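Local coordinates for peptidoglycan synthetase penicillin-binding protein 3 (Bifidobacterium adolescentis, PDB 4YE5) that probably acts as a penicillin-binding transpeptidase that cross-links peptidoglycan during synthesis of the bacterial cell wall, at residues 146-151 with 172-177; 32-37 with 43-48; 468-473 with 556-561. All coordinates share one frame; numbering follows the deposited sequence.

Interactions 1 and 2 form one local assembly, with centres 7 Å apart, in the dimerisation-domain part of the chain. They meet in a mixed sheet in which strands 148-149 and 42-46 are neighbours: L149 N lies 2.8 Å from Q45 O, and R148 NH2 lies 2.9 Å from G33 O, both probable hydrogen bonds. Interaction 3 is remote, its centre 44 Å from interaction 1 and 45 Å from interaction 2, and it joins helix 455-470 to the 556-561 segment near the C-terminus. S468 of this helix touches K486, which probably begins the KSG motif of penicillin-binding proteins, and a glycerol, probably from the crystallisation liquor, lies about 5 Å from the R558 side chain.

Interaction 1: 146-151 with 172-177; sequences NERLYS and GIEQME
E174 OE2 takes two hydrogen bonds from the 146-151 segment, one from R148 and one from Y150. The R148 bond is the charged one: NE lies 2.8 Å from OE2, the N-H...O angle is 176°, and the oxygen sits at the guanidinium edge, in its plane, using its syn lone pair. R148 NH2 adds a weak second bond to E174 OE1 at 3.3 Å. The pairing is therefore lopsided; the guanidinium and carboxylate planes are 54° apart, consistent with one straight bond and one weak one rather than a flat two-pronged bridge. Y150 approaches OE2 from the anti side, its OH 2.5 Å from the oxygen and out of the carboxylate plane, while the phenol ring stands almost perpendicular to the carboxylate.

R148 CG, anti to the backbone N, and CD, after the bend at chi2, both lie 3.7 Å from E174 OE2. A bend in the glutamate, chi2 -83°, swings its carboxylate off helix 172-176 to meet both donors. On the tyrosine, CE2 comes within 3.4 Å of OE2, and the hydroxyl also lies 3.5 Å from E174 CG. Farther out, R148, Y150 and E174 all pack on A44 of strand 42-46, so the polar cluster joins the edge strand 148-149 to the helix across a face of the mixed sheet.

Second partners complete the network: E174 OE1 forms a salt bridge with R32 NE, while R148 NH2 and NH1 bond to G33 O and S46 OG. A buried carboxylate with an arginine at each oxygen and a phenol on one of them is probably held as the anion, and donors on two sides of OE2 should restrict its rotation.

Interaction 2: 32-37 with 43-48; sequences RGKIMD and LAQSVE
I35 and A44 face each other as an antiparallel hydrogen-bonded pair, the touching parts of the two segments running 169° apart. I35 N gives its hydrogen to A44 O at 3.0 Å, but the return is doubled: I35 O accepts from A44 N at 3.1 Å and from L43 N at 2.7 Å. Two residues thus oppose one, a classic beta bulge. Toward the other end, where R32 and S46 have CA atoms 6.3 Å apart, a water takes over, donating to R32 O at 2.6 Å and accepting from S46 N.

These strands make a beta hairpin within a mixed sheet, strand 35-36 being flanked by 42-46 and by the parallel strand 214-217.

On the face shared by I35 and A44, the isoleucine CD1 lies 3.8 Å from A44 CB, and helix 172-176 packs over both. L43 CD1, carried by chi1 -59° and an anti chi2, reaches past strand 35-36 to within 3.6 Å of D37 N. D37 OD1 accepts from the amides of N39 and A41 in the loop, and OD2 from R221 N. K34 and Q45 run side by side, pointing the same way. S46 OG rests 3.4 Å from R32 CB, its polar partner being R148, whereas the extended R32 chain carries its guanidinium past the hairpin to E174.

Interaction 3: 468-473 with 556-561; sequences SAEHYN and SPRTDA
E470 and R558 meet in one salt bridge, its hydrogen bond weak, between helix 455-470 of the transpeptidase domain, near E470, and the irregular 556-561 segment. A type I beta turn spans E470 to N473, with N473 N bonded to E470 O at 3.1 Å.

The tighter part of the contact lies around the arginine. Its chain is extended from CG to NE and crosses to the helix, where NH2 makes its stronger bond to S467 OG and a weak one to N463 OD1, and NE has a long, weak ion pair with E466. A561, three residues on in the same segment, curls back to lay CB 3.4 Å above the centre of the guanidinium, so one face is covered by the segment itself.

The E470 side is looser. This residue is exposed, and the two segments together bury just 80 Å². With its chain extended beyond CG, the glutamate brings the carboxylate to the edge of the guanidinium, the two planes 85° apart. R558 CD also comes near, 3.5 Å from E470 OE2. In this crossed arrangement both carboxylate oxygens approach the same nitrogen: E470 OE1 lies 3.3 Å from R558 NH1, and E470 OE2 lies 3.2 Å from it in the weak bond, at an N-H...O angle of 144°.

Interaction 1: 146-151 with 172-177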
loop_
_atom_site.group_PDB
_atom_site.type_symbol
_atom_site.label_atom_id
_atom_site.label_comp_id
_atom_site.label_asym_id
_atom_site.label_seq_id
_atom_site.Cartn_x
_atom_site.Cartn_y
_atom_site.Cartn_z
ATOM N N ASN A 146 -12.684 -18.745 -7.553
ATOM C CA ASN A 146 -12.074 -17.513 -7.032
ATOM C C ASN A 146 -10.564 -17.468 -7.087
ATOM O O ASN A 146 -9.930 -16.694 -6.350
ATOM C CB ASN A 146 -12.541 -17.233 -5.610
ATOM C CG ASN A 146 -14.029 -17.002 -5.535
ATOM O OD1 ASN A 146 -14.529 -15.957 -5.951
ATOM N ND2 ASN A 146 -14.750 -17.984 -5.014
ATOM N N GLU A 147 -9.985 -18.280 -7.963
ATOM C CA GLU A 147 -8.542 -18.265 -8.145
ATOM C C GLU A 147 -8.044 -16.848 -8.476
ATOM O O GLU A 147 -8.589 -16.179 -9.357
ATOM C CB GLU A 147 -8.115 -19.242 -9.239
ATOM C CG GLU A 147 -6.582 -19.375 -9.339
ATOM C CD GLU A 147 -6.139 -20.438 -10.343
ATOM O OE1 GLU A 147 -6.845 -20.650 -11.356
ATOM O OE2 GLU A 147 -5.079 -21.058 -10.114
ATOM N N ARG A 148 -7.010 -16.402 -7.764
ATOM C CA ARG A 148 -6.460 -15.052 -7.932
ATOM C C ARG A 148 -4.983 -15.175 -8.305
ATOM O O ARG A 148 -4.210 -15.808 -7.584
ATOM C CB ARG A 148 -6.596 -14.276 -6.613
ATOM C CG ARG A 148 -6.263 -12.765 -6.664
ATOM C CD ARG A 148 -7.371 -11.976 -7.326
ATOM N NE ARG A 148 -7.303 -10.527 -7.105
ATOM C CZ ARG A 148 -7.893 -9.629 -7.893
ATOM N NH1 ARG A 148 -8.576 -10.034 -8.961
ATOM N NH2 ARG A 148 -7.811 -8.324 -7.622
ATOM N N LEU A 149 -4.586 -14.588 -9.430
ATOM C CA LEU A 149 -3.198 -14.690 -9.881
ATOM C C LEU A 149 -2.493 -13.341 -9.799
ATOM O O LEU A 149 -3.078 -12.289 -10.108
ATOM C CB LEU A 149 -3.117 -15.193 -11.327
ATOM C CG LEU A 149 -3.762 -16.557 -11.630
ATOM C CD1 LEU A 149 -3.619 -16.919 -13.114
ATOM C CD2 LEU A 149 -3.167 -17.655 -10.743
ATOM N N TYR A 150 -1.223 -13.391 -9.428
ATOM C CA TYR A 150 -0.405 -12.191 -9.304
ATOM C C TYR A 150 0.797 -12.378 -10.212
ATOM O O TYR A 150 1.734 -13.072 -9.848
ATOM C CB TYR A 150 0.036 -12.021 -7.851
ATOM C CG TYR A 150 -1.135 -11.875 -6.899
ATOM C CD1 TYR A 150 -1.729 -12.995 -6.309
ATOM C CD2 TYR A 150 -1.657 -10.619 -6.607
ATOM C CE1 TYR A 150 -2.811 -12.857 -5.447
ATOM C CE2 TYR A 150 -2.722 -10.472 -5.739
ATOM C CZ TYR A 150 -3.298 -11.596 -5.169
ATOM O OH TYR A 150 -4.368 -11.444 -4.316
ATOM N N SER A 151 0.770 -11.761 -11.393
ATOM C CA SER A 151 1.764 -12.074 -12.423
ATOM C C SER A 151 3.195 -11.709 -12.051
ATOM O O SER A 151 4.129 -12.272 -12.607
ATOM C CB SER A 151 1.390 -11.438 -13.769
ATOM O OG SER A 151 1.357 -10.025 -13.678
ATOM N N GLY A 172 -3.592 -6.456 2.788
ATOM C CA GLY A 172 -3.028 -5.551 1.804
ATOM C C GLY A 172 -4.066 -4.782 1.016
ATOM O O GLY A 172 -5.149 -4.487 1.507
ATOM N N ILE A 173 -3.706 -4.422 -0.209
ATOM C CA ILE A 173 -4.589 -3.665 -1.084
ATOM C C ILE A 173 -5.900 -4.429 -1.406
ATOM O O ILE A 173 -6.969 -3.822 -1.531
ATOM C CB ILE A 173 -3.820 -3.293 -2.363
ATOM C CG1 ILE A 173 -2.712 -2.286 -1.989
ATOM C CG2 ILE A 173 -4.760 -2.680 -3.402
ATOM C CD1 ILE A 173 -1.742 -2.056 -3.068
ATOM N N GLU A 174 -5.816 -5.754 -1.482
ATOM C CA GLU A 174 -7.017 -6.587 -1.726
ATOM C C GLU A 174 -8.079 -6.299 -0.678
ATOM O O GLU A 174 -9.265 -6.212 -0.975
ATOM C CB GLU A 174 -6.655 -8.084 -1.697
ATOM C CG GLU A 174 -5.720 -8.529 -2.820
ATOM C CD GLU A 174 -6.448 -8.823 -4.132
ATOM O OE1 GLU A 174 -7.611 -8.389 -4.306
ATOM O OE2 GLU A 174 -5.853 -9.501 -4.999
ATOM N N GLN A 175 -7.639 -6.125 0.563
ATOM C CA GLN A 175 -8.561 -5.863 1.650
ATOM C C GLN A 175 -9.013 -4.409 1.628
ATOM O O GLN A 175 -10.201 -4.113 1.716
ATOM C CB GLN A 175 -7.890 -6.176 2.991
ATOM C CG GLN A 175 -8.672 -5.666 4.210
ATOM C CD GLN A 175 -7.981 -6.022 5.517
ATOM O OE1 GLN A 175 -7.097 -6.876 5.545
ATOM N NE2 GLN A 175 -8.367 -5.354 6.599
HETATM N N MSE A 176 -8.061 -3.491 1.508
HETATM C CA MSE A 176 -8.406 -2.071 1.533
HETATM C C MSE A 176 -9.378 -1.677 0.429
HETATM O O MSE A 176 -10.268 -0.864 0.641
HETATM C CB MSE A 176 -7.151 -1.223 1.371
HETATM C CG MSE A 176 -7.436 0.241 1.470
HETATM SE SE MSE A 176 -5.748 1.196 1.448
HETATM C CE MSE A 176 -5.580 1.273 -0.441
ATOM N N GLU A 177 -9.173 -2.229 -0.761
ATOM C CA GLU A 177 -9.994 -1.882 -1.920
ATOM C C GLU A 177 -11.058 -2.948 -2.192
ATOM O O GLU A 177 -11.584 -3.031 -3.296
ATOM C CB GLU A 177 -9.098 -1.737 -3.148
ATOM C CG GLU A 177 -8.150 -0.530 -3.032
ATOM C CD GLU A 177 -8.930 0.736 -2.853
ATOM O OE1 GLU A 177 -9.743 1.051 -3.755
ATOM O OE2 GLU A 177 -8.777 1.379 -1.790
#

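Interaction 2: 32-37 with 43-48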
loop_
_atom_site.group_PDB
_atom_site.type_symbol
_atom_site.label_atom_id
_atom_site.label_comp_id
_atom_site.label_asym_id
_atom_site.label_seq_id
_atom_site.Cartn_x
_atom_site.Cartn_y
_atom_site.Cartn_z
ATOM N N ARG A 32 -14.220 -10.515 -9.699
ATOM C CA ARG A 32 -13.348 -9.569 -9.019
ATOM C C ARG A 32 -12.565 -8.695 -9.999
ATOM O O ARG A 32 -12.044 -9.180 -10.998
ATOM C CB ARG A 32 -12.399 -10.319 -8.091
ATOM C CG ARG A 32 -11.673 -9.402 -7.103
ATOM C CD ARG A 32 -10.925 -10.211 -6.061
ATOM N NE ARG A 32 -10.316 -9.328 -5.067
ATOM C CZ ARG A 32 -10.973 -8.813 -4.040
ATOM N NH1 ARG A 32 -12.275 -9.084 -3.874
ATOM N NH2 ARG A 32 -10.331 -8.017 -3.183
ATOM N N GLY A 33 -12.486 -7.400 -9.709
ATOM C CA GLY A 33 -11.707 -6.486 -10.524
ATOM C C GLY A 33 -10.204 -6.699 -10.427
ATOM O O GLY A 33 -9.716 -7.449 -9.581
ATOM N N LYS A 34 -9.469 -6.058 -11.326
ATOM C CA LYS A 34 -8.014 -6.170 -11.341
ATOM C C LYS A 34 -7.347 -5.105 -10.467
ATOM O O LYS A 34 -7.948 -4.075 -10.127
ATOM C CB LYS A 34 -7.454 -6.045 -12.768
ATOM C CG LYS A 34 -8.156 -6.860 -13.852
ATOM C CD LYS A 34 -7.391 -6.734 -15.176
ATOM C CE LYS A 34 -8.316 -6.624 -16.392
ATOM N NZ LYS A 34 -9.378 -7.671 -16.453
ATOM N N ILE A 35 -6.101 -5.372 -10.107
ATOM C CA ILE A 35 -5.226 -4.348 -9.550
ATOM C C ILE A 35 -4.108 -4.123 -10.554
ATOM O O ILE A 35 -3.517 -5.082 -11.064
ATOM C CB ILE A 35 -4.630 -4.760 -8.195
ATOM C CG1 ILE A 35 -5.751 -4.968 -7.168
ATOM C CG2 ILE A 35 -3.630 -3.659 -7.704
ATOM C CD1 ILE A 35 -5.345 -5.776 -5.928
HETATM N N MSE A 36 -3.837 -2.857 -10.853
HETATM C CA MSE A 36 -2.838 -2.494 -11.851
HETATM C C MSE A 36 -1.878 -1.463 -11.288
HETATM O O MSE A 36 -2.225 -0.751 -10.352
HETATM C CB MSE A 36 -3.543 -1.907 -13.079
HETATM C CG MSE A 36 -4.375 -2.938 -13.833
HETATM SE SE MSE A 36 -5.445 -2.086 -15.210
HETATM C CE MSE A 36 -6.598 -0.985 -14.088
ATOM N N ASP A 37 -0.673 -1.371 -11.850
ATOM C CA ASP A 37 0.253 -0.336 -11.396
ATOM C C ASP A 37 -0.119 0.965 -12.110
ATOM O O ASP A 37 -1.066 1.001 -12.918
ATOM C CB ASP A 37 1.741 -0.740 -11.602
ATOM C CG ASP A 37 2.318 -0.350 -12.986
ATOM O OD1 ASP A 37 1.561 -0.159 -13.964
ATOM O OD2 ASP A 37 3.570 -0.234 -13.095
ATOM N N LEU A 43 -1.379 -6.379 -11.945
ATOM C CA LEU A 43 -0.683 -6.905 -10.761
ATOM C C LEU A 43 -1.464 -8.024 -10.086
ATOM O O LEU A 43 -0.879 -8.896 -9.436
ATOM C CB LEU A 43 -0.438 -5.800 -9.739
ATOM C CG LEU A 43 0.387 -4.618 -10.228
ATOM C CD1 LEU A 43 0.369 -3.529 -9.188
ATOM C CD2 LEU A 43 1.801 -5.069 -10.532
ATOM N N ALA A 44 -2.788 -7.984 -10.228
ATOM C CA ALA A 44 -3.663 -8.997 -9.640
ATOM C C ALA A 44 -4.859 -9.172 -10.549
ATOM O O ALA A 44 -5.445 -8.185 -10.995
ATOM C CB ALA A 44 -4.153 -8.559 -8.258
ATOM N N GLN A 45 -5.220 -10.417 -10.822
ATOM C CA GLN A 45 -6.460 -10.677 -11.547
ATOM C C GLN A 45 -6.982 -12.083 -11.333
ATOM O O GLN A 45 -6.219 -13.022 -11.077
ATOM C CB GLN A 45 -6.322 -10.380 -13.037
ATOM C CG GLN A 45 -5.354 -11.252 -13.771
ATOM C CD GLN A 45 -5.504 -11.105 -15.283
ATOM O OE1 GLN A 45 -6.614 -11.065 -15.799
ATOM N NE2 GLN A 45 -4.386 -11.021 -15.988
ATOM N N SER A 46 -8.298 -12.214 -11.451
ATOM C CA SER A 46 -8.970 -13.474 -11.185
ATOM C C SER A 46 -9.178 -14.270 -12.478
ATOM O O SER A 46 -9.324 -13.702 -13.556
ATOM C CB SER A 46 -10.312 -13.214 -10.482
ATOM O OG SER A 46 -10.115 -12.593 -9.217
ATOM N N VAL A 47 -9.178 -15.590 -12.354
ATOM C CA VAL A 47 -9.398 -16.489 -13.481
ATOM C C VAL A 47 -10.883 -16.816 -13.555
ATOM O O VAL A 47 -11.446 -17.344 -12.595
ATOM C CB VAL A 47 -8.645 -17.823 -13.266
ATOM C CG1 VAL A 47 -8.683 -18.673 -14.532
ATOM C CG2 VAL A 47 -7.198 -17.557 -12.834
ATOM N N GLU A 48 -11.522 -16.502 -14.676
ATOM C CA GLU A 48 -12.934 -16.836 -14.838
ATOM C C GLU A 48 -13.134 -18.296 -15.235
ATOM O O GLU A 48 -13.065 -18.634 -16.411
ATOM C CB GLU A 48 -13.624 -15.911 -15.849
ATOM C CG GLU A 48 -15.149 -16.080 -15.834
ATOM C CD GLU A 48 -15.846 -15.450 -17.033
ATOM O OE1 GLU A 48 -15.178 -14.727 -17.798
ATOM O OE2 GLU A 48 -17.064 -15.685 -17.214
HETATM O O HOH W 1 -9.758 -9.731 -12.162
#

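Interaction 3: 468-473 with 556-561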
loop_
_atom_site.group_PDB
_atom_site.type_symbol
_atom_site.label_atom_id
_atom_site.label_comp_id
_atom_site.label_asym_id
_atom_site.label_seq_id
_atom_site.Cartn_x
_atom_site.Cartn_y
_atom_site.Cartn_z
ATOM N N SER A 468 23.452 19.661 5.171
ATOM C CA SER A 468 23.479 18.391 5.913
ATOM C C SER A 468 23.883 17.210 4.999
ATOM O O SER A 468 24.641 16.351 5.417
ATOM C CB SER A 468 22.118 18.102 6.595
ATOM O OG SER A 468 21.765 19.155 7.511
ATOM N N ALA A 469 23.383 17.177 3.760
ATOM C CA ALA A 469 23.767 16.124 2.794
ATOM C C ALA A 469 25.259 16.205 2.429
ATOM O O ALA A 469 25.959 15.193 2.361
ATOM C CB ALA A 469 22.927 16.226 1.509
ATOM N N GLU A 470 25.739 17.411 2.185
ATOM C CA GLU A 470 27.145 17.596 1.831
ATOM C C GLU A 470 28.081 17.130 2.945
ATOM O O GLU A 470 29.214 16.742 2.687
ATOM C CB GLU A 470 27.427 19.057 1.490
ATOM C CG GLU A 470 26.788 19.494 0.189
ATOM C CD GLU A 470 27.168 20.915 -0.176
ATOM O OE1 GLU A 470 27.896 21.544 0.622
ATOM O OE2 GLU A 470 26.733 21.401 -1.247
ATOM N N HIS A 471 27.602 17.161 4.180
ATOM C CA HIS A 471 28.376 16.636 5.306
ATOM C C HIS A 471 28.809 15.163 5.094
ATOM O O HIS A 471 29.835 14.737 5.620
ATOM C CB HIS A 471 27.569 16.791 6.604
ATOM C CG HIS A 471 28.360 16.519 7.843
ATOM N ND1 HIS A 471 29.197 17.456 8.410
ATOM C CD2 HIS A 471 28.448 15.413 8.621
ATOM C CE1 HIS A 471 29.761 16.942 9.490
ATOM N NE2 HIS A 471 29.323 15.706 9.643
ATOM N N TYR A 472 28.029 14.410 4.316
ATOM C CA TYR A 472 28.298 12.988 4.045
ATOM C C TYR A 472 28.689 12.702 2.591
ATOM O O TYR A 472 28.655 11.555 2.150
ATOM C CB TYR A 472 27.075 12.127 4.441
ATOM C CG TYR A 472 26.784 12.259 5.925
ATOM C CD1 TYR A 472 27.754 11.933 6.857
ATOM C CD2 TYR A 472 25.566 12.754 6.384
ATOM C CE1 TYR A 472 27.524 12.051 8.205
ATOM C CE2 TYR A 472 25.324 12.884 7.742
ATOM C CZ TYR A 472 26.309 12.543 8.642
ATOM O OH TYR A 472 26.098 12.678 9.988
ATOM N N ASN A 473 29.091 13.727 1.850
ATOM C CA ASN A 473 29.286 13.527 0.423
ATOM C C ASN A 473 30.553 12.755 0.061
ATOM O O ASN A 473 30.792 12.497 -1.114
ATOM C CB ASN A 473 29.154 14.840 -0.392
ATOM C CG ASN A 473 30.290 15.808 -0.150
ATOM O OD1 ASN A 473 31.217 15.520 0.592
ATOM N ND2 ASN A 473 30.222 16.982 -0.792
ATOM N N SER A 556 22.012 22.469 -11.290
ATOM C CA SER A 556 22.861 23.638 -11.475
ATOM C C SER A 556 23.777 23.820 -10.262
ATOM O O SER A 556 23.492 23.300 -9.181
ATOM C CB SER A 556 21.995 24.887 -11.672
ATOM O OG SER A 556 21.255 24.808 -12.882
ATOM N N PRO A 557 24.892 24.550 -10.435
ATOM C CA PRO A 557 25.800 24.767 -9.304
ATOM C C PRO A 557 25.103 25.437 -8.116
ATOM O O PRO A 557 24.250 26.311 -8.296
ATOM C CB PRO A 557 26.864 25.708 -9.891
ATOM C CG PRO A 557 26.885 25.384 -11.360
ATOM C CD PRO A 557 25.441 25.081 -11.699
ATOM N N ARG A 558 25.449 25.003 -6.910
ATOM C CA ARG A 558 24.965 25.638 -5.687
ATOM C C ARG A 558 25.649 27.000 -5.460
ATOM O O ARG A 558 26.871 27.073 -5.380
ATOM C CB ARG A 558 25.218 24.709 -4.491
ATOM C CG ARG A 558 24.533 25.162 -3.206
ATOM C CD ARG A 558 24.855 24.242 -2.013
ATOM N NE ARG A 558 24.024 24.611 -0.871
ATOM C CZ ARG A 558 24.283 24.305 0.393
ATOM N NH1 ARG A 558 25.363 23.600 0.710
ATOM N NH2 ARG A 558 23.451 24.715 1.344
ATOM N N THR A 559 24.868 28.075 -5.344
ATOM C CA THR A 559 25.460 29.400 -5.171
ATOM C C THR A 559 24.984 30.151 -3.938
ATOM O O THR A 559 25.411 31.271 -3.702
ATOM C CB THR A 559 25.185 30.326 -6.383
ATOM O OG1 THR A 559 23.771 30.501 -6.544
ATOM C CG2 THR A 559 25.801 29.757 -7.670
ATOM N N ASP A 560 24.083 29.568 -3.162
ATOM C CA ASP A 560 23.480 30.332 -2.071
ATOM C C ASP A 560 23.549 29.646 -0.701
ATOM O O ASP A 560 22.655 29.830 0.126
ATOM C CB ASP A 560 22.024 30.675 -2.416
ATOM C CG ASP A 560 21.142 29.431 -2.583
ATOM O OD1 ASP A 560 21.673 28.292 -2.621
ATOM O OD2 ASP A 560 19.906 29.604 -2.695
ATOM N N ALA A 561 24.603 28.872 -0.456
ATOM C CA ALA A 561 24.675 28.084 0.776
ATOM C C ALA A 561 24.587 28.979 2.006
ATOM O O ALA A 561 25.271 29.981 2.088
ATOM C CB ALA A 561 25.967 27.255 0.818
#